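Local coordinates for protein male-specific lethal-3 (Drosophila melanogaster, PDB 3M9Q) that reads methylated histone H3 through its chromodomain and helps the MSL complex raise transcription of the single male X chromosome, at residues 54-66 and 72-84. The protein carries 1 engineered substitution. Numbering follows the deposited sequence.
Engineered in segment 72-84: A75 (natural residue Cys).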
loop_
_atom_site.group_PDB
_atom_site.type_symbol
_atom_site.label_atom_id
_atom_site.label_comp_id
_atom_site.label_asym_id
_atom_site.label_seq_id
_atom_site.Cartn_x
_atom_site.Cartn_y
_atom_site.Cartn_z
ATOM N N HIS A 54 22.221 -6.726 2.558
ATOM C CA HIS A 54 23.113 -6.686 1.384
ATOM C C HIS A 54 23.604 -5.269 1.126
ATOM O O HIS A 54 24.402 -5.008 0.223
ATOM C CB HIS A 54 22.400 -7.239 0.154
ATOM C CG HIS A 54 21.942 -8.652 0.323
ATOM N ND1 HIS A 54 22.814 -9.689 0.579
ATOM C CD2 HIS A 54 20.704 -9.201 0.280
ATOM C CE1 HIS A 54 22.133 -10.816 0.687
ATOM N NE2 HIS A 54 20.853 -10.548 0.507
ATOM N N GLY A 55 23.143 -4.371 1.976
ATOM C CA GLY A 55 23.514 -2.952 1.888
ATOM C C GLY A 55 22.744 -2.178 0.832
ATOM O O GLY A 55 23.145 -1.075 0.447
ATOM N N LEU A 56 21.650 -2.755 0.355
ATOM C CA LEU A 56 20.825 -2.110 -0.673
ATOM C C LEU A 56 19.587 -1.479 -0.065
ATOM O O LEU A 56 19.033 -1.947 0.937
ATOM C CB LEU A 56 20.425 -3.106 -1.766
ATOM C CG LEU A 56 21.580 -3.678 -2.588
ATOM C CD1 LEU A 56 21.084 -4.721 -3.582
ATOM C CD2 LEU A 56 22.390 -2.585 -3.296
ATOM N N ARG A 57 19.124 -0.419 -0.705
ATOM C CA ARG A 57 18.024 0.389 -0.182
ATOM C C ARG A 57 16.659 -0.205 -0.436
ATOM O O ARG A 57 16.380 -0.759 -1.503
ATOM C CB ARG A 57 18.041 1.789 -0.788
ATOM C CG ARG A 57 19.216 2.624 -0.371
ATOM C CD ARG A 57 19.340 3.821 -1.274
ATOM N NE ARG A 57 20.396 4.709 -0.819
ATOM C CZ ARG A 57 21.137 5.446 -1.633
ATOM N NH1 ARG A 57 20.944 5.362 -2.938
ATOM N NH2 ARG A 57 22.081 6.237 -1.149
ATOM N N PHE A 58 15.800 -0.057 0.561
ATOM C CA PHE A 58 14.365 -0.306 0.397
ATOM C C PHE A 58 13.582 0.724 1.183
ATOM O O PHE A 58 14.128 1.425 2.032
ATOM C CB PHE A 58 13.951 -1.736 0.769
ATOM C CG PHE A 58 14.100 -2.080 2.233
ATOM C CD1 PHE A 58 12.998 -2.034 3.074
ATOM C CD2 PHE A 58 15.317 -2.474 2.762
ATOM C CE1 PHE A 58 13.108 -2.366 4.408
ATOM C CE2 PHE A 58 15.421 -2.811 4.104
ATOM C CZ PHE A 58 14.310 -2.749 4.919
ATOM N N TYR A 59 12.304 0.826 0.860
ATOM C CA TYR A 59 11.434 1.867 1.425
ATOM C C TYR A 59 10.278 1.284 2.210
ATOM O O TYR A 59 9.619 0.348 1.779
ATOM C CB TYR A 59 10.951 2.826 0.320
ATOM C CG TYR A 59 12.142 3.520 -0.271
ATOM C CD1 TYR A 59 12.631 4.696 0.286
ATOM C CD2 TYR A 59 12.843 2.950 -1.323
ATOM C CE1 TYR A 59 13.768 5.303 -0.213
ATOM C CE2 TYR A 59 13.988 3.543 -1.821
ATOM C CZ TYR A 59 14.445 4.718 -1.263
ATOM O OH TYR A 59 15.590 5.294 -1.761
ATOM N N GLU A 60 10.073 1.853 3.390
ATOM C CA GLU A 60 8.940 1.525 4.243
ATOM C C GLU A 60 7.958 2.671 4.189
ATOM O O GLU A 60 8.286 3.800 4.541
ATOM C CB GLU A 60 9.378 1.324 5.688
ATOM C CG GLU A 60 10.169 0.081 5.929
ATOM C CD GLU A 60 10.319 -0.226 7.403
ATOM O OE1 GLU A 60 10.192 0.699 8.237
ATOM O OE2 GLU A 60 10.558 -1.403 7.717
ATOM N N TYR A 61 6.747 2.359 3.745
ATOM C CA TYR A 61 5.684 3.344 3.592
ATOM C C TYR A 61 4.701 3.211 4.727
ATOM O O TYR A 61 3.942 2.251 4.796
ATOM C CB TYR A 61 4.972 3.143 2.249
ATOM C CG TYR A 61 5.905 3.224 1.055
ATOM C CD1 TYR A 61 6.140 4.432 0.406
ATOM C CD2 TYR A 61 6.571 2.101 0.588
ATOM C CE1 TYR A 61 7.004 4.516 -0.680
ATOM C CE2 TYR A 61 7.432 2.177 -0.498
ATOM C CZ TYR A 61 7.653 3.386 -1.124
ATOM O OH TYR A 61 8.504 3.476 -2.206
ATOM N N LYS A 62 4.740 4.162 5.648
ATOM C CA LYS A 62 3.734 4.210 6.706
ATOM C C LYS A 62 2.463 4.787 6.119
ATOM O O LYS A 62 2.469 5.884 5.557
ATOM C CB LYS A 62 4.185 5.043 7.910
ATOM C CG LYS A 62 3.226 4.877 9.094
ATOM C CD LYS A 62 3.553 5.728 10.298
ATOM C CE LYS A 62 2.575 5.413 11.421
ATOM N NZ LYS A 62 2.921 6.094 12.698
ATOM N N ILE A 63 1.384 4.029 6.245
ATOM C CA ILE A 63 0.105 4.436 5.682
ATOM C C ILE A 63 -1.024 4.448 6.691
ATOM O O ILE A 63 -1.018 3.740 7.695
ATOM C CB ILE A 63 -0.289 3.574 4.461
ATOM C CG1 ILE A 63 -0.526 2.116 4.861
ATOM C CG2 ILE A 63 0.751 3.693 3.336
ATOM C CD1 ILE A 63 -1.077 1.258 3.702
ATOM N N HIS A 64 -1.979 5.310 6.379
ATOM C CA HIS A 64 -3.244 5.456 7.083
ATOM C C HIS A 64 -4.367 4.937 6.198
ATOM O O HIS A 64 -4.430 5.239 5.012
ATOM C CB HIS A 64 -3.487 6.939 7.392
ATOM C CG HIS A 64 -4.812 7.215 8.030
ATOM N ND1 HIS A 64 -5.054 6.936 9.356
ATOM C CD2 HIS A 64 -5.965 7.728 7.537
ATOM C CE1 HIS A 64 -6.298 7.268 9.654
ATOM N NE2 HIS A 64 -6.871 7.757 8.569
ATOM N N PHE A 65 -5.261 4.163 6.783
ATOM C CA PHE A 65 -6.428 3.657 6.049
ATOM C C PHE A 65 -7.558 4.645 6.179
ATOM O O PHE A 65 -8.045 4.925 7.264
ATOM C CB PHE A 65 -6.777 2.259 6.543
ATOM C CG PHE A 65 -5.644 1.321 6.352
ATOM C CD1 PHE A 65 -5.371 0.812 5.096
ATOM C CD2 PHE A 65 -4.772 1.040 7.390
ATOM C CE1 PHE A 65 -4.300 -0.023 4.894
ATOM C CE2 PHE A 65 -3.689 0.212 7.193
ATOM C CZ PHE A 65 -3.454 -0.317 5.941
ATOM N N GLN A 66 -7.940 5.214 5.049
ATOM C CA GLN A 66 -8.920 6.296 5.052
ATOM C C GLN A 66 -10.236 5.820 5.672
ATOM O O GLN A 66 -10.777 4.773 5.310
ATOM C CB GLN A 66 -9.178 6.809 3.630
ATOM C CG GLN A 66 -7.976 7.411 2.905
ATOM C CD GLN A 66 -7.500 8.709 3.513
ATOM O OE1 GLN A 66 -7.074 8.760 4.669
ATOM N NE2 GLN A 66 -7.546 9.771 2.727
ATOM N N TYR A 72 -4.899 1.971 13.454
ATOM C CA TYR A 72 -4.829 0.983 12.361
ATOM C C TYR A 72 -3.678 1.251 11.395
ATOM O O TYR A 72 -3.422 0.472 10.479
ATOM C CB TYR A 72 -6.139 0.950 11.571
ATOM C CG TYR A 72 -7.312 0.364 12.322
ATOM C CD1 TYR A 72 -7.559 -1.002 12.312
ATOM C CD2 TYR A 72 -8.188 1.181 13.023
ATOM C CE1 TYR A 72 -8.647 -1.536 12.995
ATOM C CE2 TYR A 72 -9.270 0.659 13.702
ATOM C CZ TYR A 72 -9.493 -0.697 13.687
ATOM O OH TYR A 72 -10.579 -1.206 14.366
ATOM N N ASP A 73 -2.992 2.364 11.605
ATOM C CA ASP A 73 -1.876 2.762 10.726
ATOM C C ASP A 73 -0.796 1.675 10.738
ATOM O O ASP A 73 -0.485 1.105 11.783
ATOM C CB ASP A 73 -1.258 4.103 11.153
ATOM C CG ASP A 73 -2.212 5.296 11.025
ATOM O OD1 ASP A 73 -3.315 5.159 10.460
ATOM O OD2 ASP A 73 -1.832 6.389 11.505
ATOM N N ARG A 74 -0.221 1.417 9.566
ATOM C CA ARG A 74 0.768 0.336 9.353
ATOM C C ARG A 74 1.852 0.759 8.362
ATOM O O ARG A 74 1.586 1.530 7.458
ATOM C CB ARG A 74 0.078 -0.912 8.759
ATOM C CG ARG A 74 -0.891 -1.660 9.647
ATOM C CD ARG A 74 -1.534 -2.804 8.868
ATOM N NE ARG A 74 -0.682 -3.278 7.778
ATOM C CZ ARG A 74 -1.091 -3.498 6.530
ATOM N NH1 ARG A 74 -2.359 -3.318 6.181
ATOM N NH2 ARG A 74 -0.222 -3.922 5.630
ATOM N N ALA A 75 3.051 0.205 8.523
ATOM C CA ALA A 75 4.136 0.336 7.540
ATOM C C ALA A 75 4.156 -0.857 6.595
ATOM O O ALA A 75 4.136 -2.007 7.026
ATOM C CB ALA A 75 5.489 0.481 8.241
ATOM N N VAL A 76 4.199 -0.561 5.303
ATOM C CA VAL A 76 4.188 -1.573 4.244
ATOM C C VAL A 76 5.257 -1.328 3.189
ATOM O O VAL A 76 5.863 -0.260 3.124
ATOM C CB VAL A 76 2.810 -1.640 3.528
ATOM C CG1 VAL A 76 1.690 -1.914 4.519
ATOM C CG2 VAL A 76 2.530 -0.356 2.745
ATOM N N ARG A 77 5.478 -2.346 2.371
ATOM C CA ARG A 77 6.401 -2.274 1.226
ATOM C C ARG A 77 5.657 -1.847 -0.040
ATOM O O ARG A 77 4.438 -1.942 -0.129
ATOM C CB ARG A 77 7.100 -3.620 0.998
ATOM C CG ARG A 77 8.017 -4.056 2.134
ATOM C CD ARG A 77 9.258 -3.175 2.254
ATOM N NE ARG A 77 10.186 -3.375 1.145
ATOM C CZ ARG A 77 11.157 -4.278 1.137
ATOM N NH1 ARG A 77 11.334 -5.058 2.191
ATOM N NH2 ARG A 77 11.958 -4.391 0.086
ATOM N N ALA A 78 6.406 -1.375 -1.020
ATOM C CA ALA A 78 5.814 -0.831 -2.242
ATOM C C ALA A 78 4.988 -1.868 -2.977
ATOM O O ALA A 78 4.049 -1.549 -3.712
ATOM C CB ALA A 78 6.909 -0.272 -3.182
ATOM N N THR A 79 5.326 -3.126 -2.771
ATOM C CA THR A 79 4.732 -4.197 -3.571
ATOM C C THR A 79 3.227 -4.325 -3.345
ATOM O O THR A 79 2.507 -4.841 -4.195
ATOM C CB THR A 79 5.395 -5.543 -3.273
ATOM O OG1 THR A 79 5.249 -5.840 -1.884
ATOM C CG2 THR A 79 6.864 -5.495 -3.604
ATOM N N VAL A 80 2.749 -3.853 -2.203
ATOM C CA VAL A 80 1.321 -3.994 -1.890
ATOM C C VAL A 80 0.530 -2.730 -2.202
ATOM O O VAL A 80 -0.678 -2.675 -1.970
ATOM C CB VAL A 80 1.080 -4.437 -0.429
ATOM C CG1 VAL A 80 1.807 -5.757 -0.146
ATOM C CG2 VAL A 80 1.496 -3.361 0.564
ATOM N N LEU A 81 1.217 -1.740 -2.756
ATOM C CA LEU A 81 0.603 -0.440 -3.069
ATOM C C LEU A 81 0.382 -0.249 -4.560
ATOM O O LEU A 81 1.172 -0.697 -5.393
ATOM C CB LEU A 81 1.481 0.692 -2.530
ATOM C CG LEU A 81 1.659 0.718 -1.014
ATOM C CD1 LEU A 81 2.519 1.922 -0.618
ATOM C CD2 LEU A 81 0.310 0.735 -0.320
ATOM N N LEU A 82 -0.710 0.429 -4.881
ATOM C CA LEU A 82 -1.037 0.837 -6.244
ATOM C C LEU A 82 -1.305 2.324 -6.311
ATOM O O LEU A 82 -1.889 2.905 -5.401
ATOM C CB LEU A 82 -2.276 0.105 -6.751
ATOM C CG LEU A 82 -2.179 -1.407 -6.956
ATOM C CD1 LEU A 82 -3.541 -1.991 -7.306
ATOM C CD2 LEU A 82 -1.147 -1.766 -8.020
ATOM N N LYS A 83 -0.910 2.916 -7.425
ATOM C CA LYS A 83 -1.249 4.305 -7.733
ATOM C C LYS A 83 -2.759 4.491 -7.874
ATOM O O LYS A 83 -3.470 3.598 -8.316
ATOM C CB LYS A 83 -0.551 4.743 -9.019
ATOM C CG LYS A 83 0.965 4.844 -8.911
ATOM C CD LYS A 83 1.376 6.066 -8.133
ATOM C CE LYS A 83 2.877 6.149 -7.926
ATOM N NZ LYS A 83 3.238 7.423 -7.259
ATOM N N ASP A 84 -3.216 5.680 -7.500
ATOM C CA ASP A 84 -4.651 6.023 -7.452
ATOM C C ASP A 84 -5.196 6.446 -8.813
ATOM O O ASP A 84 -5.821 7.491 -8.960
ATOM C CB ASP A 84 -4.859 7.137 -6.432
ATOM C CG ASP A 84 -6.314 7.349 -6.072
ATOM O OD1 ASP A 84 -7.122 6.412 -6.260
ATOM O OD2 ASP A 84 -6.625 8.464 -5.599
HETATM O O HOH W 1 9.232 -1.112 -0.414
HETATM O O HOH W 2 -0.220 6.736 13.535
HETATM O O HOH W 3 -5.552 3.707 9.726
#
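The beta hairpin of the MSL3 chromodomain pairs strand 57-65 with strand 74-76, the latter at the border of the antiparallel sheet. Y61 and V76 form one hydrogen-bonded pair, I63 and R74 the next. Y61 N to V76 O is 2.8 Å, and R74 N to I63 O is 3.1 Å. K62 faces A75, an engineered residue, in the non-hydrogen-bonded pair between them.

Next to the I63-R74 pair, H64 ND1 donates to D73 OD1 at 2.7 Å. The carboxylate offers its syn lone pair and stands nearly upright to the imidazole, 82° between planes. H64 CG lies anti to the backbone N (chi1 176°), which turns the ring to D73. Water 3 links the same OD1 to F65 N; water 2 binds OD2 and, weakly, K62 NZ. Replacing D73 by an alanine removes the carboxylate, and H64 ND1 would probably lose its acceptor and waters 2 and 3 a partner.

F65 brings CZ to 3.2 Å from R74 NH1, ring and guanidinium 22° apart. On the face of the sheet that carries Y61, I63 CD1 meets V76 CG2 at 4.1 Å, and L81 CD1 touches Y61 CB. Y61 CE2 rests on A78 CB at 3.7 Å, while Y61 OH is hydrogen-bonded to L19 N.

At the other end, R77 bends at chi2 and chi3 and lays one guanidinium face against F58, with F58 CD1 over the centre of the R77 guanidinium, 3.4 Å above its plane. R77 NH2 also pairs with E16. Water 1 joins Y59 O, R77 NE and A78 N. Apolar contacts thus hold the face with Y61, I63 and V76, while H64-D73 and the water-linked R77 add polar ties at either end of the pairing.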